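Local coordinates for fibronectin type III domain-containing protein (Simiduia agarivorans, PDB 6P2K) that probably hydrolyses the glucan backbone of xyloglucan or related polysaccharides, as a glycoside hydrolase of family 74 built on seven-bladed beta-propellers, at residues T744-I749 against M755-T760; I703-Y708 against V729-I734; F290-G295 against R334-T339; F240-T245 against V281-V286; S70-V75 against L81-N86. One frame throughout, in Å; residues are numbered along the deposited sequence.

Contact 1: T744-I749 against M755-T760; sequences TSSRFI and MYLYST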
# COMPACT_ATOMS: atom_id res chain seq x y z
N THR B 744 -9.96 6.88 42.47
CA THR B 744 -10.41 7.94 41.58
C THR B 744 -11.50 7.48 40.61
O THR B 744 -12.30 8.31 40.17
CB THR B 744 -9.24 8.51 40.77
OG1 THR B 744 -8.51 7.43 40.18
CG2 THR B 744 -8.30 9.32 41.67
N SER B 745 -11.54 6.19 40.29
CA SER B 745 -12.52 5.67 39.34
C SER B 745 -12.69 4.18 39.58
O SER B 745 -11.76 3.49 39.99
CB SER B 745 -12.09 5.92 37.89
OG SER B 745 -11.09 5.00 37.50
N SER B 746 -13.90 3.69 39.30
CA SER B 746 -14.20 2.27 39.32
C SER B 746 -15.14 1.93 38.18
O SER B 746 -16.05 2.71 37.85
CB SER B 746 -14.81 1.82 40.66
OG SER B 746 -13.95 2.12 41.75
N ARG B 747 -14.92 0.77 37.56
CA ARG B 747 -15.79 0.27 36.51
C ARG B 747 -15.99 -1.23 36.72
O ARG B 747 -15.04 -1.94 37.04
CB ARG B 747 -15.21 0.50 35.10
CG ARG B 747 -15.13 1.95 34.66
CD ARG B 747 -14.82 2.05 33.18
NE ARG B 747 -14.29 3.36 32.81
CZ ARG B 747 -15.05 4.38 32.40
NH1 ARG B 747 -16.37 4.23 32.32
NH2 ARG B 747 -14.49 5.54 32.07
N PHE B 748 -17.22 -1.68 36.55
CA PHE B 748 -17.51 -3.11 36.53
C PHE B 748 -17.33 -3.61 35.10
O PHE B 748 -18.01 -3.14 34.18
CB PHE B 748 -18.92 -3.40 37.04
CG PHE B 748 -19.08 -3.22 38.52
CD1 PHE B 748 -18.67 -4.20 39.40
CD2 PHE B 748 -19.63 -2.06 39.03
CE1 PHE B 748 -18.81 -4.04 40.76
CE2 PHE B 748 -19.77 -1.88 40.40
CZ PHE B 748 -19.36 -2.88 41.26
N ILE B 749 -16.42 -4.56 34.92
CA ILE B 749 -15.99 -4.99 33.59
C ILE B 749 -15.96 -6.51 33.56
O ILE B 749 -15.40 -7.15 34.46
CB ILE B 749 -14.62 -4.41 33.23
CG1 ILE B 749 -14.70 -2.88 33.15
CG2 ILE B 749 -14.11 -4.98 31.91
CD1 ILE B 749 -13.41 -2.22 32.76
N MET B 755 -17.09 -11.35 36.04
CA MET B 755 -17.26 -9.94 36.38
C MET B 755 -16.12 -9.48 37.27
O MET B 755 -15.79 -10.14 38.26
CB MET B 755 -18.61 -9.70 37.07
CG MET B 755 -19.81 -9.66 36.13
SD MET B 755 -19.62 -8.56 34.70
CE MET B 755 -19.08 -7.03 35.48
N TYR B 756 -15.53 -8.35 36.92
CA TYR B 756 -14.43 -7.77 37.68
C TYR B 756 -14.76 -6.33 38.03
O TYR B 756 -15.54 -5.66 37.34
CB TYR B 756 -13.12 -7.80 36.90
CG TYR B 756 -12.49 -9.17 36.78
CD1 TYR B 756 -11.63 -9.65 37.76
CD2 TYR B 756 -12.74 -9.98 35.68
CE1 TYR B 756 -11.04 -10.89 37.66
CE2 TYR B 756 -12.16 -11.22 35.57
CZ TYR B 756 -11.31 -11.68 36.56
OH TYR B 756 -10.74 -12.92 36.45
N LEU B 757 -14.16 -5.85 39.12
CA LEU B 757 -14.15 -4.44 39.47
C LEU B 757 -12.76 -3.90 39.19
O LEU B 757 -11.79 -4.34 39.80
CB LEU B 757 -14.53 -4.24 40.94
CG LEU B 757 -14.33 -2.85 41.55
CD1 LEU B 757 -15.22 -1.82 40.87
CD2 LEU B 757 -14.61 -2.89 43.05
N TYR B 758 -12.67 -2.97 38.25
CA TYR B 758 -11.42 -2.27 37.94
C TYR B 758 -11.47 -0.91 38.63
O TYR B 758 -12.37 -0.11 38.36
CB TYR B 758 -11.24 -2.09 36.43
CG TYR B 758 -10.81 -3.32 35.67
CD1 TYR B 758 -11.62 -4.44 35.60
CD2 TYR B 758 -9.61 -3.34 34.98
CE1 TYR B 758 -11.24 -5.56 34.88
CE2 TYR B 758 -9.21 -4.46 34.26
CZ TYR B 758 -10.03 -5.57 34.21
OH TYR B 758 -9.65 -6.68 33.50
N SER B 759 -10.49 -0.65 39.50
CA SER B 759 -10.42 0.62 40.22
C SER B 759 -9.05 1.24 40.07
O SER B 759 -8.03 0.56 40.24
CB SER B 759 -10.78 0.42 41.71
OG SER B 759 -11.94 -0.36 41.87
N THR B 760 -9.03 2.54 39.76
CA THR B 760 -7.80 3.32 39.74
C THR B 760 -7.68 4.11 41.04
O THR B 760 -8.69 4.46 41.66
CB THR B 760 -7.78 4.26 38.55
OG1 THR B 760 -8.85 5.20 38.66
CG2 THR B 760 -7.94 3.47 37.26
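S745 to I749 run antiparallel to Y756 to T760, the axes of the two strands at 161° to each other, with S745-T760, R747-Y758 and I749-Y756 as hydrogen-bonded pairs and S746-S759 and F748-L757 as non-hydrogen-bonded pairs between them. The central pair is bonded both ways: R747 N reaches Y758 O at 2.8 Å, and Y758 N returns to R747 O.

On the face of I749 and Y758, the ethyl arm of I749 is laid across the phenol, CD1 standing 3.9 Å above the plane of the Y758 ring and displaced toward its rim. With CG beside its own backbone N (chi1 -76°), the Y758 ring stays next to I749, while its hydroxyl goes on to R768. On the opposite face L757 CD1 sits over the F748 ring, 4.3 Å from its centroid, in a CH-pi contact. M755 bends at chi2 and chi3, bringing CE to 4.0 Å from F748 CB.

The other end is polar. S745 OG and T760 OG1 share a short hydrogen bond of 2.5 Å, and S759 OG gives a longer one of 3.2 Å to S746 OG. T744 OG1 has its main partner in T403 O, and S746 OG in G695 O. R747 turns from the hairpin toward a zinc site formed by D405 and D513; its NE bonds to V406 O. This is the beta hairpin of a propeller blade, in a sheet whose far edge is the N-terminal strand 7-8, so that the two ends of the chain meet in one blade.

Contact 2: I703-Y708 against V729-I734; sequences IVMSYY and VNWQDI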
# COMPACT_ATOMS: atom_id res chain seq x y z
N ILE B 703 -23.13 -2.06 43.61
CA ILE B 703 -22.68 -0.69 43.82
C ILE B 703 -21.43 -0.73 44.67
O ILE B 703 -21.35 -1.51 45.63
CB ILE B 703 -23.77 0.17 44.49
CG1 ILE B 703 -25.02 0.25 43.61
CG2 ILE B 703 -23.26 1.58 44.78
CD1 ILE B 703 -26.26 0.72 44.35
N VAL B 704 -20.44 0.10 44.33
CA VAL B 704 -19.17 0.14 45.05
C VAL B 704 -18.83 1.60 45.37
O VAL B 704 -19.21 2.52 44.63
CB VAL B 704 -18.03 -0.53 44.25
CG1 VAL B 704 -17.81 0.18 42.92
CG2 VAL B 704 -16.74 -0.60 45.06
N MET B 705 -18.13 1.80 46.48
CA MET B 705 -17.62 3.11 46.86
C MET B 705 -16.43 2.91 47.78
O MET B 705 -16.19 1.82 48.30
CB MET B 705 -18.71 3.96 47.54
CG MET B 705 -19.23 3.40 48.85
SD MET B 705 -18.26 3.91 50.28
CE MET B 705 -18.45 5.69 50.20
N SER B 706 -15.67 3.99 47.99
CA SER B 706 -14.47 3.94 48.82
C SER B 706 -14.33 5.23 49.60
O SER B 706 -14.31 6.32 49.01
CB SER B 706 -13.23 3.69 47.96
OG SER B 706 -12.04 4.04 48.65
N TYR B 707 -14.21 5.12 50.92
CA TYR B 707 -14.03 6.27 51.80
C TYR B 707 -12.54 6.56 51.96
O TYR B 707 -11.77 5.67 52.36
CB TYR B 707 -14.67 6.02 53.16
CG TYR B 707 -16.12 6.45 53.25
CD1 TYR B 707 -16.49 7.77 52.98
CD2 TYR B 707 -17.11 5.55 53.61
CE1 TYR B 707 -17.81 8.17 53.06
CE2 TYR B 707 -18.44 5.95 53.70
CZ TYR B 707 -18.78 7.26 53.42
OH TYR B 707 -20.09 7.65 53.51
N TYR B 708 -12.14 7.79 51.66
CA TYR B 708 -10.72 8.13 51.59
C TYR B 708 -10.55 9.63 51.80
O TYR B 708 -11.26 10.42 51.17
CB TYR B 708 -10.15 7.70 50.23
CG TYR B 708 -8.75 8.16 49.94
CD1 TYR B 708 -7.65 7.52 50.51
CD2 TYR B 708 -8.52 9.23 49.08
CE1 TYR B 708 -6.36 7.94 50.24
CE2 TYR B 708 -7.23 9.65 48.80
CZ TYR B 708 -6.16 9.01 49.38
OH TYR B 708 -4.88 9.44 49.11
N VAL B 729 -30.35 -2.26 49.74
CA VAL B 729 -28.96 -2.56 49.44
C VAL B 729 -28.30 -3.07 50.71
O VAL B 729 -28.37 -2.42 51.76
CB VAL B 729 -28.22 -1.34 48.89
CG1 VAL B 729 -26.81 -1.72 48.47
CG2 VAL B 729 -28.99 -0.74 47.73
N ASN B 730 -27.66 -4.23 50.62
CA ASN B 730 -26.89 -4.78 51.73
C ASN B 730 -25.41 -4.66 51.40
O ASN B 730 -24.97 -5.05 50.31
CB ASN B 730 -27.27 -6.23 52.01
CG ASN B 730 -28.71 -6.38 52.43
OD1 ASN B 730 -29.31 -5.46 53.00
ND2 ASN B 730 -29.29 -7.55 52.18
N TRP B 731 -24.64 -4.13 52.35
CA TRP B 731 -23.26 -3.75 52.12
C TRP B 731 -22.31 -4.74 52.78
O TRP B 731 -22.61 -5.32 53.83
CB TRP B 731 -22.99 -2.34 52.65
CG TRP B 731 -23.76 -1.30 51.90
CD1 TRP B 731 -25.03 -0.89 52.15
CD2 TRP B 731 -23.31 -0.55 50.77
NE1 TRP B 731 -25.40 0.08 51.25
CE2 TRP B 731 -24.36 0.31 50.39
CE3 TRP B 731 -22.11 -0.52 50.04
CZ2 TRP B 731 -24.26 1.19 49.31
CZ3 TRP B 731 -22.01 0.36 48.97
CH2 TRP B 731 -23.08 1.20 48.61
N GLN B 732 -21.16 -4.93 52.15
CA GLN B 732 -20.10 -5.76 52.68
C GLN B 732 -18.76 -5.07 52.46
O GLN B 732 -18.62 -4.19 51.60
CB GLN B 732 -20.10 -7.16 52.05
CG GLN B 732 -19.98 -7.16 50.53
CD GLN B 732 -20.13 -8.55 49.93
OE1 GLN B 732 -19.47 -9.49 50.36
NE2 GLN B 732 -21.00 -8.67 48.94
N ASP B 733 -17.78 -5.48 53.25
CA ASP B 733 -16.43 -4.93 53.19
C ASP B 733 -15.61 -5.73 52.19
O ASP B 733 -15.45 -6.95 52.35
CB ASP B 733 -15.80 -4.96 54.59
CG ASP B 733 -14.39 -4.38 54.62
OD1 ASP B 733 -13.95 -3.79 53.61
OD2 ASP B 733 -13.73 -4.52 55.67
N ILE B 734 -15.10 -5.06 51.15
CA ILE B 734 -14.30 -5.74 50.14
C ILE B 734 -12.92 -5.10 50.05
O ILE B 734 -12.26 -5.17 49.01
CB ILE B 734 -15.00 -5.75 48.77
CG1 ILE B 734 -15.19 -4.32 48.25
CG2 ILE B 734 -16.34 -6.48 48.85
CD1 ILE B 734 -15.31 -4.24 46.73
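W731 brings the far end of its six-membered ring, CZ3 and CH2, to I703 and M705. Its CH2 meets the branch methyl CG2 of I703 at 3.9 Å, the two side chains crossing obliquely. M705 comes in at about a right angle to the indole, its CG 4.1 Å from W731 CZ3. Neither contact is a clean stack or a true edge approach: both carbons come to the ring on a slant.

The methionine starts with CG wedged between its own N and carbonyl carbon (chi1 63°) and then bends twice. Its CG thus rests by the tryptophan, while CE swings back to lie 3.4 Å above the middle of the Y707 ring. V729 CG1 lies over one face of the W731 ring, and F664 of strand 661-664 stacks with the indole.

V704, whose side chain points the other way from its strand, supplies a separate touch: its CG2 is 4.3 Å from I734 CD1. The strands 702-709 and 729-733 are not partners, since 714-723 runs between them in the sheet, and the side chains have to span that strand. With no hydrogen bond across it, the contact depends on shape and on the exclusion of water from carbon surfaces.

Contact 3: F290-G295 against R334-T339; sequences FGLYEG and RFAHYT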
# COMPACT_ATOMS: atom_id res chain seq x y z
N PHE B 290 20.74 15.64 35.20
CA PHE B 290 22.07 15.60 34.59
C PHE B 290 22.74 14.25 34.76
O PHE B 290 23.92 14.12 34.42
CB PHE B 290 22.98 16.69 35.17
CG PHE B 290 23.07 16.68 36.67
CD1 PHE B 290 23.90 15.78 37.32
CD2 PHE B 290 22.32 17.56 37.43
CE1 PHE B 290 23.98 15.77 38.70
CE2 PHE B 290 22.40 17.55 38.80
CZ PHE B 290 23.23 16.65 39.44
N GLY B 291 22.05 13.24 35.29
CA GLY B 291 22.69 11.99 35.64
C GLY B 291 23.24 12.01 37.05
O GLY B 291 22.60 12.54 37.96
N LEU B 292 24.44 11.47 37.25
CA LEU B 292 25.00 11.32 38.58
C LEU B 292 26.52 11.45 38.51
O LEU B 292 27.16 10.90 37.62
CB LEU B 292 24.60 9.97 39.18
CG LEU B 292 25.09 9.58 40.58
CD1 LEU B 292 24.63 10.60 41.61
CD2 LEU B 292 24.59 8.19 40.93
N TYR B 293 27.08 12.20 39.46
CA TYR B 293 28.51 12.47 39.51
C TYR B 293 29.20 11.60 40.56
O TYR B 293 28.65 11.36 41.64
CB TYR B 293 28.79 13.94 39.85
CG TYR B 293 28.60 14.93 38.73
CD1 TYR B 293 29.55 15.05 37.71
CD2 TYR B 293 27.50 15.77 38.70
CE1 TYR B 293 29.39 15.97 36.70
CE2 TYR B 293 27.33 16.69 37.69
CZ TYR B 293 28.28 16.79 36.69
OH TYR B 293 28.10 17.71 35.69
N GLU B 294 30.40 11.15 40.24
CA GLU B 294 31.34 10.63 41.23
C GLU B 294 32.61 11.47 41.17
O GLU B 294 33.19 11.64 40.09
CB GLU B 294 31.66 9.15 41.00
CG GLU B 294 32.65 8.60 42.02
CD GLU B 294 32.78 7.09 41.97
OE1 GLU B 294 33.03 6.54 40.88
OE2 GLU B 294 32.63 6.44 43.03
N GLY B 295 33.03 11.99 42.31
CA GLY B 295 34.22 12.81 42.41
C GLY B 295 35.33 12.08 43.13
O GLY B 295 35.08 11.30 44.05
N ARG B 334 17.78 12.00 42.45
CA ARG B 334 17.37 12.66 43.69
C ARG B 334 17.76 11.87 44.93
O ARG B 334 17.51 12.34 46.05
CB ARG B 334 15.86 12.94 43.68
CG ARG B 334 14.99 11.79 43.21
CD ARG B 334 13.52 12.08 43.47
NE ARG B 334 13.21 12.20 44.89
CZ ARG B 334 12.93 13.35 45.51
NH1 ARG B 334 12.91 14.49 44.83
NH2 ARG B 334 12.66 13.35 46.81
N PHE B 335 18.34 10.69 44.76
CA PHE B 335 19.09 10.03 45.82
C PHE B 335 20.13 9.14 45.16
O PHE B 335 19.96 8.71 44.01
CB PHE B 335 18.19 9.20 46.75
CG PHE B 335 17.57 8.00 46.09
CD1 PHE B 335 18.27 6.80 45.98
CD2 PHE B 335 16.29 8.06 45.59
CE1 PHE B 335 17.70 5.71 45.37
CE2 PHE B 335 15.71 6.96 44.99
CZ PHE B 335 16.43 5.79 44.87
N ALA B 336 21.20 8.86 45.89
CA ALA B 336 22.26 8.00 45.38
C ALA B 336 23.10 7.52 46.54
O ALA B 336 23.62 8.34 47.31
CB ALA B 336 23.12 8.74 44.35
N HIS B 337 23.26 6.20 46.66
CA HIS B 337 23.99 5.61 47.77
C HIS B 337 24.94 4.53 47.26
O HIS B 337 24.59 3.75 46.37
CB HIS B 337 23.05 5.00 48.80
CG HIS B 337 22.12 6.00 49.43
ND1 HIS B 337 22.56 6.95 50.32
CD2 HIS B 337 20.79 6.18 49.29
CE1 HIS B 337 21.53 7.69 50.71
NE2 HIS B 337 20.44 7.24 50.10
N TYR B 338 26.14 4.50 47.84
CA TYR B 338 27.03 3.37 47.66
C TYR B 338 26.50 2.17 48.44
O TYR B 338 25.78 2.32 49.44
CB TYR B 338 28.44 3.71 48.14
CG TYR B 338 29.18 4.74 47.31
CD1 TYR B 338 29.64 4.43 46.04
CD2 TYR B 338 29.43 6.01 47.81
CE1 TYR B 338 30.34 5.37 45.29
CE2 TYR B 338 30.13 6.95 47.07
CZ TYR B 338 30.58 6.62 45.81
OH TYR B 338 31.27 7.55 45.06
N THR B 339 26.87 0.97 47.99
CA THR B 339 26.52 -0.22 48.75
C THR B 339 27.41 -0.33 49.98
O THR B 339 28.55 0.15 49.99
CB THR B 339 26.65 -1.48 47.89
OG1 THR B 339 27.99 -1.59 47.40
CG2 THR B 339 25.67 -1.45 46.73
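E294 OE2 is gripped by two donors, Y338 OH at 2.7 Å and the guanidinium of R347, with which it forms a salt bridge. The tyrosine proton arrives on the anti side of the oxygen, 19° out of the carboxylate plane. Ring and carboxylate planes lie only 27° apart, and OE2 sits at the edge of the Y338 ring, 3.4 Å from CE1. An extended chain carries the acid to this place, CG anti to the backbone N (chi1 179°) and the next torsion also near straight. The other oxygen, OE1, is bonded to Y369 OH, and these three partners hold the buried carboxylate against rotation. R347 is likely to keep it ionised.

With an alanine here in place of E294, the charge of R347 would probably lose its mate and both tyrosine hydroxyls their acceptor.

Beside this polar cluster the contact is apolar: A336 CB fits against both methyls of L292, 3.6 Å from CD1 and 3.8 Å from CD2. The two segments belong to adjacent four-stranded sheets. E294 and L292 lie on strand 292-300, flanked by 278-285 and 304-314, and face strand 336-338, which begins the next sheet; L282 of 278-285 also packs on A336 and Y338.

Contact 4: F240-T245 against V281-V286; sequences FLVYAT and VLLGAV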
# COMPACT_ATOMS: atom_id res chain seq x y z
N PHE B 240 23.13 25.47 44.03
CA PHE B 240 23.76 24.92 45.22
C PHE B 240 25.23 24.69 44.91
O PHE B 240 25.57 24.12 43.87
CB PHE B 240 23.11 23.60 45.64
CG PHE B 240 21.65 23.71 46.03
CD1 PHE B 240 20.94 24.89 45.90
CD2 PHE B 240 20.99 22.60 46.55
CE1 PHE B 240 19.61 24.96 46.25
CE2 PHE B 240 19.66 22.67 46.91
CZ PHE B 240 18.96 23.85 46.76
N LEU B 241 26.11 25.12 45.82
CA LEU B 241 27.54 25.03 45.60
C LEU B 241 28.16 24.00 46.53
O LEU B 241 27.72 23.81 47.67
CB LEU B 241 28.22 26.39 45.78
CG LEU B 241 27.89 27.36 44.64
CD1 LEU B 241 28.58 28.70 44.84
CD2 LEU B 241 28.27 26.74 43.30
N VAL B 242 29.20 23.33 46.03
CA VAL B 242 29.82 22.19 46.70
C VAL B 242 31.15 22.63 47.30
O VAL B 242 31.94 23.32 46.64
CB VAL B 242 30.02 21.01 45.73
CG1 VAL B 242 30.34 19.74 46.50
CG2 VAL B 242 28.78 20.84 44.87
N TYR B 243 31.40 22.23 48.54
CA TYR B 243 32.59 22.65 49.26
C TYR B 243 33.20 21.46 49.99
O TYR B 243 32.57 20.42 50.17
CB TYR B 243 32.29 23.76 50.26
CG TYR B 243 31.70 25.02 49.66
CD1 TYR B 243 30.34 25.13 49.42
CD2 TYR B 243 32.52 26.10 49.35
CE1 TYR B 243 29.80 26.27 48.88
CE2 TYR B 243 31.99 27.26 48.80
CZ TYR B 243 30.63 27.34 48.57
OH TYR B 243 30.09 28.48 48.03
N ALA B 244 34.44 21.64 50.42
CA ALA B 244 35.15 20.65 51.20
C ALA B 244 36.00 21.36 52.24
O ALA B 244 36.54 22.44 51.98
CB ALA B 244 36.03 19.75 50.33
N THR B 245 36.10 20.76 53.41
CA THR B 245 37.01 21.25 54.43
C THR B 245 37.54 20.06 55.20
O THR B 245 36.92 18.99 55.26
CB THR B 245 36.35 22.23 55.40
OG1 THR B 245 37.31 22.63 56.39
CG2 THR B 245 35.18 21.57 56.10
N VAL B 281 33.37 10.51 46.07
CA VAL B 281 32.20 11.23 46.56
C VAL B 281 31.09 11.12 45.52
O VAL B 281 31.32 11.39 44.34
CB VAL B 281 32.52 12.70 46.88
CG1 VAL B 281 31.33 13.37 47.54
CG2 VAL B 281 33.76 12.80 47.76
N LEU B 282 29.90 10.75 45.97
CA LEU B 282 28.74 10.57 45.11
C LEU B 282 27.82 11.78 45.25
O LEU B 282 27.53 12.22 46.36
CB LEU B 282 27.99 9.29 45.50
CG LEU B 282 26.96 8.70 44.55
CD1 LEU B 282 27.59 8.39 43.21
CD2 LEU B 282 26.38 7.44 45.18
N LEU B 283 27.36 12.32 44.12
CA LEU B 283 26.63 13.58 44.15
C LEU B 283 25.55 13.60 43.08
O LEU B 283 25.85 13.60 41.88
CB LEU B 283 27.59 14.76 43.97
CG LEU B 283 26.95 16.14 44.10
CD1 LEU B 283 26.44 16.38 45.52
CD2 LEU B 283 27.93 17.23 43.69
N GLY B 284 24.29 13.64 43.52
CA GLY B 284 23.16 13.90 42.65
C GLY B 284 22.52 15.23 42.99
O GLY B 284 23.19 16.12 43.53
N ALA B 285 21.23 15.39 42.70
CA ALA B 285 20.56 16.66 42.95
C ALA B 285 19.06 16.44 43.04
O ALA B 285 18.53 15.41 42.63
CB ALA B 285 20.87 17.68 41.85
N VAL B 286 18.38 17.44 43.59
CA VAL B 286 16.93 17.49 43.58
C VAL B 286 16.49 18.25 42.34
O VAL B 286 17.07 19.29 41.99
CB VAL B 286 16.37 18.12 44.87
CG1 VAL B 286 17.02 19.46 45.16
CG2 VAL B 286 14.85 18.24 44.81
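V242 and L283 make the closer of two apolar contacts here, reaching toward each other tip to tip until V242 CG2 and L283 CD2 stand 3.9 Å apart. Their CA atoms are 9.5 Å from one another, so the whole gap between the backbones is bridged by side chain. On the valine it is the methyl beside the backbone N that does the touching; CG1, anti to that N (chi1 -166°), stays farther from the leucine. The leucine sends CG anti to its own N (chi1 -175°), which lifts the isobutyl group straight off its strand, and of its two methyls CD2 makes the meeting.

The second contact is looser and involves a ring. F240 offers CE2 to V286 CG1 at 4.5 Å, and the methyl comes to the ring on a slant, neither over the face nor at the edge. Little surface is covered by this touch, and it adds to the first without overlapping it.

Polar interactions play no part between the segments: no hydrogen bond crosses, and each backbone bonds within its own sheet, as V242 does with V255.

Strand 241-246 is third in its four-stranded sheet and 278-285 second in the following one, so the contact joins adjacent propeller blades. Y265 on strand 265-270, the first strand of the second sheet, is packed by both V242 and L283, and V286 lies on W266 of that same strand. L282, one residue before L283, faces the opposite way, toward the following sheet.

Contact 5: S70-V75 against L81-N86; sequences SNKIFV and LHISTN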
# COMPACT_ATOMS: atom_id res chain seq x y z
N SER B 70 19.29 -7.41 61.53
CA SER B 70 18.49 -7.08 60.35
C SER B 70 16.99 -7.20 60.59
O SER B 70 16.21 -6.94 59.66
CB SER B 70 18.90 -7.98 59.18
OG SER B 70 18.77 -9.35 59.50
N ASN B 71 16.55 -7.59 61.79
CA ASN B 71 15.13 -7.66 62.10
C ASN B 71 14.60 -6.39 62.75
O ASN B 71 13.38 -6.24 62.84
CB ASN B 71 14.85 -8.86 63.01
CG ASN B 71 14.89 -10.19 62.27
OD1 ASN B 71 14.44 -10.28 61.12
ND2 ASN B 71 15.44 -11.21 62.91
N LYS B 72 15.47 -5.49 63.20
CA LYS B 72 15.05 -4.23 63.80
C LYS B 72 15.26 -3.12 62.77
O LYS B 72 16.40 -2.82 62.40
CB LYS B 72 15.83 -3.94 65.08
CG LYS B 72 15.28 -2.76 65.87
CD LYS B 72 15.46 -2.95 67.37
CE LYS B 72 16.86 -2.55 67.82
NZ LYS B 72 16.98 -2.59 69.30
N ILE B 73 14.16 -2.52 62.32
CA ILE B 73 14.18 -1.54 61.24
C ILE B 73 13.45 -0.28 61.70
O ILE B 73 12.37 -0.36 62.30
CB ILE B 73 13.52 -2.09 59.96
CG1 ILE B 73 14.34 -3.26 59.42
CG2 ILE B 73 13.35 -1.00 58.91
CD1 ILE B 73 13.51 -4.26 58.68
N PHE B 74 14.05 0.88 61.43
CA PHE B 74 13.44 2.16 61.73
C PHE B 74 12.98 2.83 60.43
O PHE B 74 13.70 2.81 59.43
CB PHE B 74 14.41 3.07 62.48
CG PHE B 74 14.76 2.57 63.85
CD1 PHE B 74 13.97 2.89 64.94
CD2 PHE B 74 15.88 1.78 64.04
CE1 PHE B 74 14.30 2.42 66.21
CE2 PHE B 74 16.21 1.32 65.30
CZ PHE B 74 15.42 1.64 66.38
N VAL B 75 11.79 3.41 60.47
CA VAL B 75 11.17 4.05 59.32
C VAL B 75 10.70 5.44 59.73
O VAL B 75 9.85 5.57 60.62
CB VAL B 75 9.98 3.23 58.77
CG1 VAL B 75 9.32 3.96 57.62
CG2 VAL B 75 10.44 1.85 58.34
N LEU B 81 8.58 8.54 63.60
CA LEU B 81 9.34 7.31 63.46
C LEU B 81 8.47 6.09 63.76
O LEU B 81 7.63 6.12 64.66
CB LEU B 81 10.55 7.34 64.41
CG LEU B 81 11.76 6.45 64.16
CD1 LEU B 81 12.48 6.86 62.89
CD2 LEU B 81 12.69 6.52 65.36
N HIS B 82 8.68 5.03 62.99
CA HIS B 82 8.11 3.72 63.27
C HIS B 82 9.24 2.74 63.58
O HIS B 82 10.37 2.92 63.13
CB HIS B 82 7.28 3.19 62.10
CG HIS B 82 6.06 4.01 61.79
ND1 HIS B 82 6.13 5.33 61.40
CD2 HIS B 82 4.75 3.69 61.81
CE1 HIS B 82 4.91 5.79 61.19
NE2 HIS B 82 4.05 4.82 61.43
N ILE B 83 8.92 1.69 64.33
CA ILE B 83 9.90 0.67 64.67
C ILE B 83 9.30 -0.70 64.39
O ILE B 83 8.15 -0.98 64.76
CB ILE B 83 10.36 0.78 66.14
CG1 ILE B 83 11.48 -0.23 66.43
CG2 ILE B 83 9.20 0.62 67.12
CD1 ILE B 83 12.02 -0.17 67.84
N SER B 84 10.06 -1.54 63.69
CA SER B 84 9.73 -2.94 63.48
C SER B 84 10.77 -3.81 64.16
O SER B 84 11.97 -3.51 64.11
CB SER B 84 9.68 -3.27 61.99
OG SER B 84 9.41 -4.65 61.79
N THR B 85 10.31 -4.88 64.80
CA THR B 85 11.20 -5.87 65.39
C THR B 85 11.12 -7.21 64.68
O THR B 85 11.84 -8.14 65.06
CB THR B 85 10.90 -6.05 66.88
OG1 THR B 85 9.53 -6.47 67.04
CG2 THR B 85 11.11 -4.75 67.63
N ASN B 86 10.28 -7.34 63.65
CA ASN B 86 10.14 -8.58 62.89
C ASN B 86 10.57 -8.40 61.44
O ASN B 86 9.99 -9.01 60.54
CB ASN B 86 8.71 -9.11 62.97
CG ASN B 86 7.67 -8.08 62.56
OD1 ASN B 86 7.99 -7.08 61.92
ND2 ASN B 86 6.42 -8.33 62.93
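F74 and I83 lie side by side and point the same way, with F74 CE1 3.8 Å from I83 CD1. L81 comes slantwise to the same ring, bringing CD2 to 3.9 Å from F74 CD1. The isoleucine chain is straight, CG1 anti to the backbone N (chi1 -175°), which carries its end methyl out as far as the phenyl rim. Without the F74 ring, as with an alanine here, a gap would probably open beside I83 and L81, whose side chains are likely to shift.

Beneath these side chains the backbone fixes the spacing. I73 and S84 bond both ways, S84 N to I73 O at 2.9 Å, and V75 and H82 do the same, with H82 N to V75 O at 2.7 Å.

Further out, I105 and I115 of the next sheet pack on F74, joining this hairpin to its neighbour. K72, on the F74 and I83 side, sends NZ to G147 O. On the opposite face, S84 OG is held by S90 O and S88 N, and H82 NE2 by V56 N. The hairpin, strands 72-77 and 80-84, therefore combines a greasy face turned to the adjoining blade with a second face where V75 and I73 sit beside polar side chains tied to loops: apolar contact joins the sheets, and hydrogen bonds set the register.

How the contacts relate
Contacts 1 and 5 are hairpins, each with paired backbones, whereas contacts 2, 3 and 4 are met by side chains alone. Contact 5 is the most exposed, its open end, at N71 and T85, reaching the surface; the touching residues of the other four are mostly or wholly buried. Contacts 1 and 2 adjoin, V704 packing on L757 and F748, so hairpin and neighbouring sheet share one apolar layer. Contacts 3 and 4 share a sheet, in which strands 278-285 and 292-300 are partners, and serve its two faces: contact 4 greasy throughout, contact 3 built around a buried acid. These two pairs lie on opposite sides of the chain's centre, contacts 1 and 4 about 46 Å apart between centres.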